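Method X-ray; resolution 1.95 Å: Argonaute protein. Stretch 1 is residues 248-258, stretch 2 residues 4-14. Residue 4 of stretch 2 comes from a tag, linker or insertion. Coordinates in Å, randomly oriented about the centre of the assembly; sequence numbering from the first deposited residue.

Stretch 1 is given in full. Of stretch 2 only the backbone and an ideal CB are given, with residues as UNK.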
# COMPACT_ATOMS: atom_id res chain seq x y z
N ASN A 248 -7.95 -30.02 -6.91
CA ASN A 248 -9.01 -30.53 -7.76
C ASN A 248 -10.30 -30.80 -6.99
O ASN A 248 -11.37 -30.88 -7.59
CB ASN A 248 -8.56 -31.82 -8.47
CG ASN A 248 -8.70 -33.06 -7.59
OD1 ASN A 248 -8.50 -33.01 -6.37
ND2 ASN A 248 -9.06 -34.18 -8.20
N LYS A 249 -10.19 -30.93 -5.66
CA LYS A 249 -11.37 -31.14 -4.83
C LYS A 249 -12.39 -30.02 -5.01
O LYS A 249 -13.60 -30.27 -5.02
CB LYS A 249 -10.95 -31.27 -3.36
CG LYS A 249 -10.30 -32.60 -3.02
CD LYS A 249 -9.78 -32.64 -1.59
CE LYS A 249 -9.56 -34.08 -1.14
NZ LYS A 249 -8.67 -34.17 0.06
N ILE A 250 -11.93 -28.78 -5.15
CA ILE A 250 -12.82 -27.62 -5.16
C ILE A 250 -12.82 -26.86 -6.48
O ILE A 250 -13.69 -25.99 -6.67
CB ILE A 250 -12.52 -26.65 -3.99
CG1 ILE A 250 -11.10 -26.10 -4.10
CG2 ILE A 250 -12.73 -27.35 -2.65
CD1 ILE A 250 -10.78 -25.04 -3.06
N THR A 251 -11.90 -27.14 -7.40
CA THR A 251 -11.87 -26.38 -8.64
C THR A 251 -11.16 -27.18 -9.72
O THR A 251 -10.41 -28.11 -9.44
CB THR A 251 -11.19 -25.02 -8.45
OG1 THR A 251 -11.42 -24.19 -9.60
CG2 THR A 251 -9.69 -25.19 -8.25
N ASN A 252 -11.42 -26.80 -10.98
CA ASN A 252 -10.75 -27.39 -12.14
C ASN A 252 -9.62 -26.45 -12.54
O ASN A 252 -9.84 -25.42 -13.18
CB ASN A 252 -11.74 -27.59 -13.29
CG ASN A 252 -11.11 -28.33 -14.47
OD1 ASN A 252 -9.89 -28.49 -14.55
ND2 ASN A 252 -11.95 -28.77 -15.40
N LEU A 253 -8.39 -26.83 -12.17
CA LEU A 253 -7.22 -26.02 -12.47
C LEU A 253 -6.91 -25.92 -13.95
O LEU A 253 -6.01 -25.16 -14.33
CB LEU A 253 -6.00 -26.58 -11.73
CG LEU A 253 -6.12 -26.60 -10.21
CD1 LEU A 253 -4.89 -27.25 -9.60
CD2 LEU A 253 -6.31 -25.19 -9.68
N ASN A 254 -7.62 -26.66 -14.80
CA ASN A 254 -7.40 -26.64 -16.24
C ASN A 254 -8.39 -25.76 -16.99
O ASN A 254 -8.27 -25.61 -18.20
CB ASN A 254 -7.45 -28.07 -16.79
CG ASN A 254 -6.25 -28.89 -16.38
OD1 ASN A 254 -5.10 -28.51 -16.63
ND2 ASN A 254 -6.50 -30.03 -15.74
N GLU A 255 -9.37 -25.19 -16.30
CA GLU A 255 -10.35 -24.29 -16.90
C GLU A 255 -9.99 -22.87 -16.48
O GLU A 255 -10.40 -22.40 -15.41
CB GLU A 255 -11.77 -24.68 -16.51
CG GLU A 255 -12.20 -26.01 -17.11
CD GLU A 255 -13.63 -26.37 -16.78
OE1 GLU A 255 -14.21 -25.77 -15.86
OE2 GLU A 255 -14.18 -27.26 -17.46
N ASN A 256 -9.22 -22.19 -17.32
CA ASN A 256 -8.73 -20.86 -16.99
C ASN A 256 -9.83 -19.82 -17.12
O ASN A 256 -10.90 -20.06 -17.71
CB ASN A 256 -7.54 -20.49 -17.89
CG ASN A 256 -6.32 -21.36 -17.63
OD1 ASN A 256 -6.14 -21.89 -16.53
ND2 ASN A 256 -5.47 -21.50 -18.64
N TYR A 257 -9.56 -18.64 -16.57
CA TYR A 257 -10.46 -17.49 -16.64
C TYR A 257 -10.06 -16.66 -17.86
O TYR A 257 -8.99 -16.05 -17.87
CB TYR A 257 -10.38 -16.68 -15.36
CG TYR A 257 -11.46 -15.63 -15.17
CD1 TYR A 257 -11.41 -14.42 -15.84
CD2 TYR A 257 -12.51 -15.85 -14.28
CE1 TYR A 257 -12.39 -13.46 -15.66
CE2 TYR A 257 -13.49 -14.89 -14.09
CZ TYR A 257 -13.43 -13.70 -14.78
OH TYR A 257 -14.40 -12.75 -14.60
N GLN A 258 -10.91 -16.65 -18.88
CA GLN A 258 -10.64 -15.84 -20.06
C GLN A 258 -11.66 -14.71 -20.18
O GLN A 258 -12.73 -14.76 -19.58
CB GLN A 258 -10.64 -16.69 -21.33
CG GLN A 258 -9.73 -16.14 -22.42
CD GLN A 258 -9.93 -16.81 -23.76
OE1 GLN A 258 -9.96 -18.04 -23.86
NE2 GLN A 258 -10.06 -16.00 -24.81
N UNK A 4 -7.39 -12.52 -22.83
CA UNK A 4 -6.47 -12.28 -21.73
C UNK A 4 -6.77 -13.21 -20.56
O UNK A 4 -7.92 -13.39 -20.17
CB UNK A 4 -6.55 -10.82 -21.28
N UNK A 5 -5.72 -13.79 -20.00
CA UNK A 5 -5.84 -14.73 -18.89
C UNK A 5 -5.83 -13.99 -17.56
O UNK A 5 -5.09 -13.02 -17.38
CB UNK A 5 -4.71 -15.76 -18.93
N UNK A 6 -6.67 -14.45 -16.63
CA UNK A 6 -6.59 -14.05 -15.24
C UNK A 6 -6.36 -15.28 -14.38
O UNK A 6 -6.82 -16.38 -14.71
CB UNK A 6 -7.86 -13.31 -14.81
N UNK A 7 -5.66 -15.09 -13.27
CA UNK A 7 -5.35 -16.20 -12.36
C UNK A 7 -6.53 -16.59 -11.49
O UNK A 7 -6.35 -16.97 -10.33
CB UNK A 7 -4.16 -15.83 -11.47
N UNK A 8 -7.75 -16.51 -12.02
CA UNK A 8 -8.96 -16.83 -11.28
C UNK A 8 -9.44 -18.23 -11.63
O UNK A 8 -9.37 -18.64 -12.79
CB UNK A 8 -10.06 -15.80 -11.57
N UNK A 9 -9.92 -18.95 -10.63
CA UNK A 9 -10.37 -20.32 -10.80
C UNK A 9 -11.72 -20.50 -10.12
O UNK A 9 -11.87 -20.19 -8.94
CB UNK A 9 -9.34 -21.31 -10.24
N UNK A 10 -12.69 -21.01 -10.87
CA UNK A 10 -14.05 -21.12 -10.38
C UNK A 10 -14.15 -22.24 -9.34
O UNK A 10 -13.66 -23.35 -9.55
CB UNK A 10 -15.02 -21.37 -11.54
N UNK A 11 -14.79 -21.93 -8.22
CA UNK A 11 -14.99 -22.89 -7.14
C UNK A 11 -16.30 -23.62 -7.39
O UNK A 11 -17.36 -22.99 -7.49
CB UNK A 11 -14.99 -22.20 -5.77
N UNK A 12 -16.23 -24.95 -7.49
CA UNK A 12 -17.39 -25.79 -7.79
C UNK A 12 -17.63 -26.73 -6.61
O UNK A 12 -17.22 -27.89 -6.63
CB UNK A 12 -17.18 -26.58 -9.08
N UNK A 13 -18.29 -26.21 -5.59
CA UNK A 13 -18.71 -27.00 -4.42
C UNK A 13 -20.09 -26.54 -4.00
O UNK A 13 -20.54 -25.45 -4.38
CB UNK A 13 -17.72 -26.86 -3.26
N UNK A 14 -20.81 -27.37 -3.24
CA UNK A 14 -22.10 -26.93 -2.69
C UNK A 14 -21.95 -25.65 -1.88
O UNK A 14 -21.02 -25.51 -1.08
CB UNK A 14 -22.71 -28.03 -1.82

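Position 4 has its CA-to-CB bond directed away from stretch 1, and its ideal CB has no atom of that stretch within 5.5 Å, so almost any residue would fit. It is Ala-4, from a tag, whose backbone O lies 3.7 Å from Gln-258 CA.

At position 5 the CB again points away, 4.4 Å from Tyr-257 O; only a long side chain could bend back to stretch 1. Tyr-5 does so with chi1 at 161° (t): its ring edge meets the amide of Asn-256, CE2 to CG 3.7 Å.

Position 6 is extended (phi/psi -121/149) and its CB points toward stretch 1, 3.9 Å from Tyr-257 CD1. An apolar residue suits the ring: leucine, isoleucine, valine or methionine. It is Leu-6, whose backbone N donates to Tyr-257 O at 3.1 Å and 164°, a contact made without the side chain.

Position 7 points away into space that stretch 1 does not define, so the visible atoms select nothing. Asn-7 makes its side-chain hydrogen bonds elsewhere in the structure.

Position 8 points toward stretch 1, with its CB 3.7 Å from Tyr-257 CD2. Leucine, isoleucine, valine or methionine could cover the ring. Leu-8 places CD1 over one face of the Tyr-257 ring, 4.0 Å from its centroid and 10° off the normal, a CH-pi contact. A water O lies 3.0 Å from Leu-8 O and 2.6 Å from Glu-255 O, between the two stretches.

Position 9 points sideways, with its CB 3.6 Å from Thr-251 OG1 and 5.0 Å from Leu-253 CD2. The turn from Asn-252 to Glu-255 offers a methyl and carbonyls, inviting a broad side chain, aromatic or long aliphatic. Tyr-9 takes chi1 m; Leu-253 CD2 sits over one ring face, 4.3 Å from CD1, while Asn-252 O lies at the edge, 4.0 Å from the same CD1. Its OH accepts from Tyr-5 OH at 3.0 Å, linking the two rings.

Position 10 points sideways, its CB 5.0 Å from Thr-251 OG1, leaving room for a long or polar chain. Lys-10 leads its end away; its backbone O accepts a very short bond from Thr-251 OG1, 2.4 Å.

Position 11 is sideways, its CB 4.1 Å from Ile-250 O, an acceptor, and 5.4 Å from Thr-251 CB; a donor or an aliphatic could fit. Ile-11 also brings its CA within 3.4 Å of Ile-250 O.

Position 12 is sideways, its CB 4.3 Å from Ile-250 O and 5.3 Å from Thr-251 CA; these select little, so many residues suit. Asp-12 donates from its backbone N to Ile-250 O, 2.9 Å, 165°.

Position 13 points toward stretch 1, its CB 5.1 Å from Ile-250 CG2, favouring a branched aliphatic. Ile-13 CG2 lies 3.7 Å from Ile-250 CG2.

Position 14 has nothing of stretch 1 within 5.5 Å of its CB; its phi of -56° admits proline among others. It is Pro-14.

Stretch 2 4-14: AYLNLYKIDIP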
# COMPACT_ATOMS: atom_id res chain seq x y z
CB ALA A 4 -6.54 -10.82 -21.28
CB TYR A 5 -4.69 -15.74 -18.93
CG TYR A 5 -4.41 -16.48 -17.64
CD1 TYR A 5 -3.56 -15.94 -16.67
CD2 TYR A 5 -4.97 -17.73 -17.38
CE1 TYR A 5 -3.30 -16.60 -15.49
CE2 TYR A 5 -4.71 -18.40 -16.20
CZ TYR A 5 -3.87 -17.83 -15.26
OH TYR A 5 -3.60 -18.50 -14.08
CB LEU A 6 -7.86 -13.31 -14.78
CG LEU A 6 -8.13 -11.93 -15.37
CD1 LEU A 6 -9.30 -11.26 -14.66
CD2 LEU A 6 -6.88 -11.06 -15.30
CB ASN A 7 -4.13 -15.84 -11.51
CG ASN A 7 -4.40 -14.69 -10.56
OD1 ASN A 7 -5.32 -13.90 -10.76
ND2 ASN A 7 -3.59 -14.59 -9.51
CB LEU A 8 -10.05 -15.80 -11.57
CG LEU A 8 -9.74 -14.39 -11.07
CD1 LEU A 8 -10.76 -13.39 -11.58
CD2 LEU A 8 -9.71 -14.39 -9.55
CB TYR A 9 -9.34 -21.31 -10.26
CG TYR A 9 -8.04 -21.28 -11.03
CD1 TYR A 9 -7.88 -22.03 -12.19
CD2 TYR A 9 -6.98 -20.48 -10.62
CE1 TYR A 9 -6.70 -22.00 -12.90
CE2 TYR A 9 -5.79 -20.45 -11.33
CZ TYR A 9 -5.66 -21.21 -12.47
OH TYR A 9 -4.49 -21.18 -13.18
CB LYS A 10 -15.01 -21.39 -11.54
CG LYS A 10 -16.47 -21.24 -11.19
CD LYS A 10 -17.33 -21.34 -12.45
CE LYS A 10 -18.81 -21.30 -12.12
NZ LYS A 10 -19.19 -20.02 -11.45
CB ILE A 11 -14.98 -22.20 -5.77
CG1 ILE A 11 -13.57 -21.72 -5.44
CG2 ILE A 11 -15.53 -23.13 -4.69
CD1 ILE A 11 -13.52 -20.56 -4.47
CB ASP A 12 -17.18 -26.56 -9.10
CG ASP A 12 -18.37 -27.43 -9.46
OD1 ASP A 12 -19.36 -26.89 -9.98
OD2 ASP A 12 -18.31 -28.66 -9.22
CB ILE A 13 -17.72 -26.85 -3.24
CG1 ILE A 13 -17.75 -25.42 -2.70
CG2 ILE A 13 -16.31 -27.26 -3.63
CD1 ILE A 13 -17.02 -25.26 -1.39
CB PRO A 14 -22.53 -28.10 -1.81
CG PRO A 14 -21.89 -29.29 -2.44
CD PRO A 14 -20.57 -28.81 -2.99
O HOH W 1 -11.33 -20.32 -14.22
O HOH W 2 -11.50 -23.27 -13.09
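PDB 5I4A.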